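Local atomic coordinates of Alpha/beta hydrolase fold protein (Nakamurella multipartita, PDB entry 4Y7D), a protein that probably acts as a hydrolase, its substrate not established, and has the alpha/beta hydrolase fold. Residues Thr166-Val171 against Gln192-Pro197; Thr174-Gly179 against Glu184-Arg189. One frame throughout, in Å; residues are numbered along the deposited sequence.

Both contacts join the same two helices, 167-177 and 183-194, which run in opposite senses, well inclined to each other, as a helical hairpin in the insertion between strands 124-130 and 242-247. Interaction 2 lies near the turn and is nested inside the loop closed by interaction 1, the contact at the open end. The seam is continuous: I175 CD1 of interaction 2 touches I193 CD1 of interaction 1 at 3.8 Å. Interaction 2 is buried and built from short aliphatic groups plus an arginine stem, with a sodium ion bound at the end of one helix. Interaction 1 is only partly buried: V171 and I193 continue the aliphatic packing, and M194 lies against the exposed E168 at its edge.

Interaction 1 (Thr166-Val171 against Gln192-Pro197); sequences TPEKLV and QIMADP
V171, whose two methyls face residues 192-197, is held in its helical turn by a backbone hydrogen bond from its N to P167 O, 2.8 Å long. No hydrogen bond crosses between 166-171 and 192-197; the contact is made by van der Waals packing. With CG1 anti to the backbone N (chi1 166°), V171 divides its two branches between two neighbours. CG1 meets I193 CG2 at 3.8 Å, while CG2 lies 4.0 Å from SE of M194, which is present as selenomethionine. A beta-branched residue suits this place, since both methyls spring from CB close to the helix and reach different partners. The two helices lie in the helical insertion after strand 124-130, where many alpha/beta hydrolases carry a cap or lid; here the first turn of helix 167-177 meets the last turn of helix 183-194. M194 bends at chi2 and chi3, folding its end over E168. CE comes to 3.8 Å from E168 CB, with SE against E168 CA. E168 stretches out past this bend, its OE1 3.8 Å from M194 CG, and gives its aliphatic stem to the packing at an exposed edge of the seam. Just beyond, D196 caps helix 197-209 through D198 N and pairs with K199, and that helix touches both P167 and M194 through E200.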
ATOM      1  N   THR A 166     -20.894 -11.158   6.853  1.00 32.08           N
ATOM      2  CA  THR A 166     -21.460  -9.888   7.369  1.00 32.01           C
ATOM      3  C   THR A 166     -20.656  -8.738   6.771  1.00 30.87           C
ATOM      4  O   THR A 166     -19.957  -7.986   7.499  1.00 30.73           O
ATOM      5  CB  THR A 166     -21.449  -9.820   8.928  1.00 32.69           C
ATOM      6  OG1 THR A 166     -20.090  -9.783   9.428  1.00 32.12           O
ATOM      7  CG2 THR A 166     -22.205 -10.987   9.510  1.00 34.55           C
ATOM      8  N   PRO A 167     -20.654  -8.649   5.421  1.00 30.08           N
ATOM      9  CA  PRO A 167     -19.692  -7.742   4.824  1.00 29.78           C
ATOM     10  C   PRO A 167     -19.964  -6.269   5.199  1.00 30.10           C
ATOM     11  O   PRO A 167     -18.994  -5.512   5.447  1.00 29.53           O
ATOM     12  CB  PRO A 167     -19.829  -8.027   3.312  1.00 29.32           C
ATOM     13  CG  PRO A 167     -21.170  -8.689   3.155  1.00 30.40           C
ATOM     14  CD  PRO A 167     -21.315  -9.482   4.408  1.00 31.27           C
ATOM     15  N   GLU A 168     -21.234  -5.867   5.258  1.00 31.07           N
ATOM     16  CA  GLU A 168     -21.536  -4.461   5.594  1.00 31.38           C
ATOM     17  C   GLU A 168     -20.982  -4.073   6.968  1.00 31.39           C
ATOM     18  O   GLU A 168     -20.422  -2.977   7.149  1.00 29.48           O
ATOM     19  CB  GLU A 168     -23.026  -4.153   5.488  1.00 33.47           C
ATOM     20  CG  GLU A 168     -23.347  -2.686   5.735  1.00 34.85           C
ATOM     21  CD  GLU A 168     -24.703  -2.234   5.211  1.00 36.81           C
ATOM     22  OE1 GLU A 168     -25.298  -2.911   4.344  1.00 38.76           O
ATOM     23  OE2 GLU A 168     -25.183  -1.195   5.683  1.00 37.41           O
ATOM     24  N   LYS A 169     -21.119  -4.974   7.943  1.00 32.43           N
ATOM     25  CA  LYS A 169     -20.578  -4.726   9.262  1.00 33.23           C
ATOM     26  C   LYS A 169     -19.084  -4.559   9.206  1.00 30.39           C
ATOM     27  O   LYS A 169     -18.538  -3.694   9.873  1.00 29.70           O
ATOM     28  CB  LYS A 169     -20.952  -5.850  10.267  1.00 35.92           C
ATOM     29  CG  LYS A 169     -22.396  -5.801  10.774  1.00 41.32           C
ATOM     30  CD  LYS A 169     -22.558  -6.565  12.122  1.00 45.30           C
ATOM     31  CE  LYS A 169     -23.990  -7.000  12.465  1.00 50.18           C
ATOM     32  NZ  LYS A 169     -24.204  -8.488  12.444  1.00 52.93           N
ATOM     33  N   LEU A 170     -18.402  -5.372   8.393  1.00 28.55           N
ATOM     34  CA  LEU A 170     -16.947  -5.272   8.285  1.00 27.83           C
ATOM     35  C   LEU A 170     -16.539  -3.957   7.604  1.00 26.33           C
ATOM     36  O   LEU A 170     -15.584  -3.286   8.048  1.00 26.26           O
ATOM     37  CB  LEU A 170     -16.340  -6.467   7.563  1.00 26.78           C
ATOM     38  CG  LEU A 170     -14.798  -6.488   7.616  1.00 26.24           C
ATOM     39  CD1 LEU A 170     -14.207  -6.310   9.020  1.00 27.18           C
ATOM     40  CD2 LEU A 170     -14.235  -7.783   7.052  1.00 26.89           C
ATOM     41  N   VAL A 171     -17.251  -3.594   6.533  1.00 26.18           N
ATOM     42  CA  VAL A 171     -16.993  -2.335   5.817  1.00 25.87           C
ATOM     43  C   VAL A 171     -17.141  -1.127   6.797  1.00 26.10           C
ATOM     44  O   VAL A 171     -16.267  -0.268   6.883  1.00 26.00           O
ATOM     45  CB  VAL A 171     -17.926  -2.211   4.587  1.00 26.18           C
ATOM     46  CG1 VAL A 171     -17.919  -0.800   4.030  1.00 26.27           C
ATOM     47  CG2 VAL A 171     -17.529  -3.210   3.518  1.00 25.48           C
ATOM     48  N   GLN A 192     -22.235   4.161   0.078  1.00 30.44           N
ATOM     49  CA  GLN A 192     -21.543   4.274  -1.207  1.00 29.43           C
ATOM     50  C   GLN A 192     -20.804   2.978  -1.575  1.00 28.57           C
ATOM     51  O   GLN A 192     -20.893   2.486  -2.690  1.00 28.33           O
ATOM     52  CB  GLN A 192     -20.548   5.441  -1.159  1.00 28.61           C
ATOM     53  CG  GLN A 192     -21.275   6.791  -1.143  1.00 28.91           C
ATOM     54  CD  GLN A 192     -20.386   7.908  -0.640  1.00 27.76           C
ATOM     55  OE1 GLN A 192     -19.186   7.694  -0.347  1.00 26.67           O
ATOM     56  NE2 GLN A 192     -20.964   9.084  -0.489  1.00 28.34           N
ATOM     57  N   ILE A 193     -20.086   2.421  -0.613  1.00 27.23           N
ATOM     58  CA  ILE A 193     -19.302   1.257  -0.835  1.00 26.24           C
ATOM     59  C   ILE A 193     -20.182   0.046  -1.103  1.00 27.59           C
ATOM     60  O   ILE A 193     -19.906  -0.726  -1.994  1.00 26.62           O
ATOM     61  CB  ILE A 193     -18.388   1.012   0.371  1.00 26.07           C
ATOM     62  CG1 ILE A 193     -17.326   2.114   0.412  1.00 25.18           C
ATOM     63  CG2 ILE A 193     -17.744  -0.389   0.298  1.00 26.06           C
ATOM     64  CD1 ILE A 193     -16.449   2.097   1.649  1.00 24.25           C
HETATM   65  N   MSE A 194     -21.265  -0.096  -0.353  1.00 28.53           N
HETATM   66  CA  MSE A 194     -22.217  -1.195  -0.572  1.00 31.35           C
HETATM   67  C   MSE A 194     -22.984  -1.042  -1.882  1.00 33.29           C
HETATM   68  O   MSE A 194     -23.647  -1.988  -2.314  1.00 34.92           O
HETATM   69  CB  MSE A 194     -23.214  -1.291   0.579  1.00 32.60           C
HETATM   70  CG  MSE A 194     -22.610  -1.562   1.961  1.00 32.99           C
HETATM   71 SE   MSE A 194     -21.256  -2.966   1.978  0.65 33.16          SE
HETATM   72  CE  MSE A 194     -22.496  -4.475   1.766  1.00 34.15           C
ATOM     73  N   ALA A 195     -22.898   0.116  -2.541  1.00 32.34           N
ATOM     74  CA  ALA A 195     -23.492   0.295  -3.863  1.00 33.65           C
ATOM     75  C   ALA A 195     -22.515   0.101  -5.018  1.00 33.43           C
ATOM     76  O   ALA A 195     -22.914   0.137  -6.175  1.00 36.17           O
ATOM     77  CB  ALA A 195     -24.109   1.687  -3.957  1.00 35.01           C
ATOM     78  N   ASP A 196     -21.249  -0.100  -4.727  1.00 32.64           N
ATOM     79  CA  ASP A 196     -20.227  -0.274  -5.763  1.00 32.27           C
ATOM     80  C   ASP A 196     -19.445  -1.535  -5.448  1.00 31.14           C
ATOM     81  O   ASP A 196     -18.567  -1.514  -4.579  1.00 31.28           O
ATOM     82  CB  ASP A 196     -19.306   0.961  -5.824  1.00 32.51           C
ATOM     83  CG  ASP A 196     -18.199   0.833  -6.899  1.00 35.13           C
ATOM     84  OD1 ASP A 196     -17.843  -0.264  -7.352  1.00 36.54           O
ATOM     85  OD2 ASP A 196     -17.639   1.857  -7.275  1.00 37.80           O
ATOM     86  N   PRO A 197     -19.701  -2.616  -6.186  1.00 31.39           N
ATOM     87  CA  PRO A 197     -19.072  -3.907  -5.910  1.00 31.61           C
ATOM     88  C   PRO A 197     -17.549  -3.865  -5.856  1.00 29.40           C
ATOM     89  O   PRO A 197     -16.953  -4.603  -5.088  1.00 29.68           O
ATOM     90  CB  PRO A 197     -19.557  -4.806  -7.068  1.00 32.76           C
ATOM     91  CG  PRO A 197     -20.789  -4.137  -7.580  1.00 35.19           C
ATOM     92  CD  PRO A 197     -20.593  -2.668  -7.357  1.00 33.51           C
TER

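Interaction 2 (Thr174-Gly179 against Glu184-Arg189). With NA (sodium ion), chain D.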
ATOM      1  N   THR A 174     -14.284  -0.971   9.305  1.00 26.48           N
ATOM      2  CA  THR A 174     -13.048  -0.576   8.647  1.00 26.06           C
ATOM      3  C   THR A 174     -13.036   0.947   8.342  1.00 24.65           C
ATOM      4  O   THR A 174     -12.063   1.637   8.629  1.00 24.03           O
ATOM      5  CB  THR A 174     -12.833  -1.399   7.353  1.00 26.44           C
ATOM      6  OG1 THR A 174     -12.828  -2.813   7.680  1.00 27.27           O
ATOM      7  CG2 THR A 174     -11.517  -1.003   6.698  1.00 25.90           C
ATOM      8  N   ILE A 175     -14.128   1.460   7.787  1.00 25.30           N
ATOM      9  CA  ILE A 175     -14.204   2.917   7.495  1.00 25.19           C
ATOM     10  C   ILE A 175     -14.066   3.735   8.789  1.00 26.26           C
ATOM     11  O   ILE A 175     -13.309   4.720   8.850  1.00 26.05           O
ATOM     12  CB  ILE A 175     -15.476   3.264   6.715  1.00 25.18           C
ATOM     13  CG1 ILE A 175     -15.430   2.603   5.338  1.00 25.17           C
ATOM     14  CG2 ILE A 175     -15.684   4.791   6.593  1.00 24.78           C
ATOM     15  CD1 ILE A 175     -14.131   2.764   4.578  1.00 24.56           C
ATOM     16  N   ALA A 176     -14.745   3.296   9.841  1.00 27.19           N
ATOM     17  CA  ALA A 176     -14.585   3.972  11.141  1.00 29.13           C
ATOM     18  C   ALA A 176     -13.161   3.896  11.701  1.00 28.62           C
ATOM     19  O   ALA A 176     -12.664   4.890  12.202  1.00 29.06           O
ATOM     20  CB  ALA A 176     -15.596   3.465  12.175  1.00 30.65           C
ATOM     21  N   ALA A 177     -12.506   2.746  11.594  1.00 27.30           N
ATOM     22  CA  ALA A 177     -11.175   2.598  12.115  1.00 28.00           C
ATOM     23  C   ALA A 177     -10.160   3.427  11.349  1.00 27.20           C
ATOM     24  O   ALA A 177      -9.124   3.776  11.900  1.00 28.94           O
ATOM     25  CB  ALA A 177     -10.741   1.132  12.060  1.00 28.10           C
ATOM     26  N   GLU A 178     -10.400   3.664  10.064  1.00 25.36           N
ATOM     27  CA  GLU A 178      -9.358   4.230   9.202  1.00 25.16           C
ATOM     28  C   GLU A 178      -9.493   5.712   8.942  1.00 24.29           C
ATOM     29  O   GLU A 178      -8.741   6.281   8.118  1.00 23.66           O
ATOM     30  CB  GLU A 178      -9.295   3.438   7.892  1.00 24.85           C
ATOM     31  CG  GLU A 178      -8.841   2.005   8.126  1.00 25.57           C
ATOM     32  CD  GLU A 178      -7.452   1.965   8.723  1.00 28.34           C
ATOM     33  OE1 GLU A 178      -6.519   2.507   8.106  1.00 27.82           O
ATOM     34  OE2 GLU A 178      -7.283   1.338   9.795  1.00 32.87           O
ATOM     35  N   GLY A 179     -10.439   6.335   9.652  1.00 25.43           N
ATOM     36  CA  GLY A 179     -10.683   7.767   9.511  1.00 25.81           C
ATOM     37  C   GLY A 179     -11.144   8.406  10.803  1.00 28.22           C
ATOM     38  O   GLY A 179     -11.424   7.702  11.820  1.00 27.77           O
ATOM     39  N   GLU A 184     -22.184   9.725  11.205  1.00 36.19           N
ATOM     40  CA  GLU A 184     -23.064  10.010  10.075  0.60 35.80           C
ATOM     41  C   GLU A 184     -22.292   9.917   8.740  1.00 34.29           C
ATOM     42  O   GLU A 184     -22.767   9.315   7.762  1.00 33.03           O
ATOM     43  CB  GLU A 184     -23.722  11.398  10.268  0.60 36.85           C
ATOM     44  CG  GLU A 184     -24.749  11.482  11.416  0.60 38.42           C
ATOM     45  CD  GLU A 184     -24.136  11.635  12.820  0.60 39.09           C
ATOM     46  OE1 GLU A 184     -22.892  11.754  12.954  0.60 36.02           O
ATOM     47  OE2 GLU A 184     -24.937  11.647  13.813  0.60 41.43           O
ATOM     48  N   HIS A 185     -21.087  10.467   8.717  1.00 33.22           N
ATOM     49  CA  HIS A 185     -20.263  10.405   7.517  1.00 32.57           C
ATOM     50  C   HIS A 185     -19.724   9.010   7.227  1.00 31.00           C
ATOM     51  O   HIS A 185     -19.644   8.616   6.061  1.00 30.18           O
ATOM     52  CB  HIS A 185     -19.165  11.456   7.571  1.00 33.71           C
ATOM     53  CG  HIS A 185     -19.689  12.847   7.395  1.00 37.06           C
ATOM     54  ND1 HIS A 185     -19.041  13.962   7.880  1.00 39.34           N
ATOM     55  CD2 HIS A 185     -20.837  13.291   6.837  1.00 40.14           C
ATOM     56  CE1 HIS A 185     -19.746  15.040   7.586  1.00 39.39           C
ATOM     57  NE2 HIS A 185     -20.843  14.658   6.961  1.00 41.47           N
ATOM     58  N   VAL A 186     -19.369   8.266   8.276  1.00 30.13           N
ATOM     59  CA  VAL A 186     -18.994   6.839   8.114  1.00 29.86           C
ATOM     60  C   VAL A 186     -20.173   6.137   7.408  1.00 29.79           C
ATOM     61  O   VAL A 186     -19.971   5.422   6.420  1.00 29.42           O
ATOM     62  CB  VAL A 186     -18.667   6.123   9.456  1.00 30.28           C
ATOM     63  CG1 VAL A 186     -18.522   4.597   9.286  1.00 30.87           C
ATOM     64  CG2 VAL A 186     -17.400   6.674  10.068  1.00 30.30           C
ATOM     65  N   ALA A 187     -21.402   6.328   7.904  1.00 30.78           N
ATOM     66  CA  ALA A 187     -22.570   5.643   7.314  1.00 31.03           C
ATOM     67  C   ALA A 187     -22.788   6.026   5.855  1.00 30.94           C
ATOM     68  O   ALA A 187     -23.107   5.175   5.020  1.00 30.81           O
ATOM     69  CB  ALA A 187     -23.817   5.911   8.129  1.00 32.91           C
ATOM     70  N   GLU A 188     -22.544   7.289   5.528  1.00 31.09           N
ATOM     71  CA  GLU A 188     -22.658   7.754   4.145  0.60 31.37           C
ATOM     72  C   GLU A 188     -21.635   7.050   3.237  1.00 30.23           C
ATOM     73  O   GLU A 188     -21.960   6.644   2.115  1.00 29.17           O
ATOM     74  CB  GLU A 188     -22.495   9.277   4.082  0.60 32.52           C
ATOM     75  CG  GLU A 188     -22.728   9.884   2.697  0.60 33.10           C
ATOM     76  CD  GLU A 188     -22.783  11.420   2.721  0.60 34.22           C
ATOM     77  OE1 GLU A 188     -23.736  11.994   3.288  0.60 36.65           O
ATOM     78  OE2 GLU A 188     -21.882  12.060   2.172  0.60 34.41           O
ATOM     79  N   ARG A 189     -20.407   6.888   3.742  1.00 28.62           N
ATOM     80  CA  ARG A 189     -19.332   6.234   3.008  1.00 27.05           C
ATOM     81  C   ARG A 189     -19.634   4.759   2.839  1.00 27.17           C
ATOM     82  O   ARG A 189     -19.485   4.225   1.770  1.00 26.11           O
ATOM     83  CB  ARG A 189     -17.966   6.458   3.678  1.00 26.59           C
ATOM     84  CG  ARG A 189     -16.806   5.879   2.858  1.00 25.42           C
ATOM     85  CD  ARG A 189     -16.475   6.666   1.572  1.00 24.85           C
ATOM     86  NE  ARG A 189     -15.872   7.931   1.966  1.00 24.83           N
ATOM     87  CZ  ARG A 189     -16.509   9.077   2.078  1.00 25.77           C
ATOM     88  NH1 ARG A 189     -15.869  10.111   2.555  1.00 26.22           N
ATOM     89  NH2 ARG A 189     -17.774   9.207   1.682  1.00 27.35           N
TER
HETATM   90 NA    NA D 502     -12.682   6.789  13.544  1.00 33.83          NA
HETATM   91  O   HOH W   1     -10.080   6.152  13.951  1.00 45.65           O
HETATM   92  O   HOH W   2     -12.777   8.677  15.089  1.00 39.14           O
HETATM   93  O   HOH W   3     -14.920   7.347  12.427  1.00 36.08           O
HETATM   94  O   HOH W   4     -14.026   5.503  15.108  1.00 43.76           O
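The last turn of helix 167-177 runs against residues 184-189 in the opposite sense but steeply inclined, and the backbones come nearest at A176 and V186, whose CA atoms stand 6.1 Å apart. Small side chains suit so close an approach. A chi1 of 170° swings V186 CG1 away from the backbone N and beside its carbonyl carbon, 3.9 Å from I175 CG2. The same methyl lies 4.0 Å from A176 N. Its other methyl, CG2, lies 4.2 Å from A176 CB, and A176, having no more than a methyl, lets the helices close in. I175 also reaches R189, whose chain crosses it at about a right angle with CG 4.0 Å from I175 CG2. This is the turn end of the helical hairpin in that probable cap of the alpha/beta hydrolase fold. R189 is amphipathic in use: its stem packs on I175, then bends at chi2 and chi3 so that the buried guanidinium bonds to Q192 OE1 through NH2 and to A275 O through NH1, the latter in the loop after the last strand of the central sheet. Where helix 167-177 ends, a sodium ion is bound by A176 O and G179 O, both at 2.3 Å, and by four waters. Carbonyl oxygens at a helix C-terminus carry partial negative charge, which probably helps hold the cation without any carboxylate ligand.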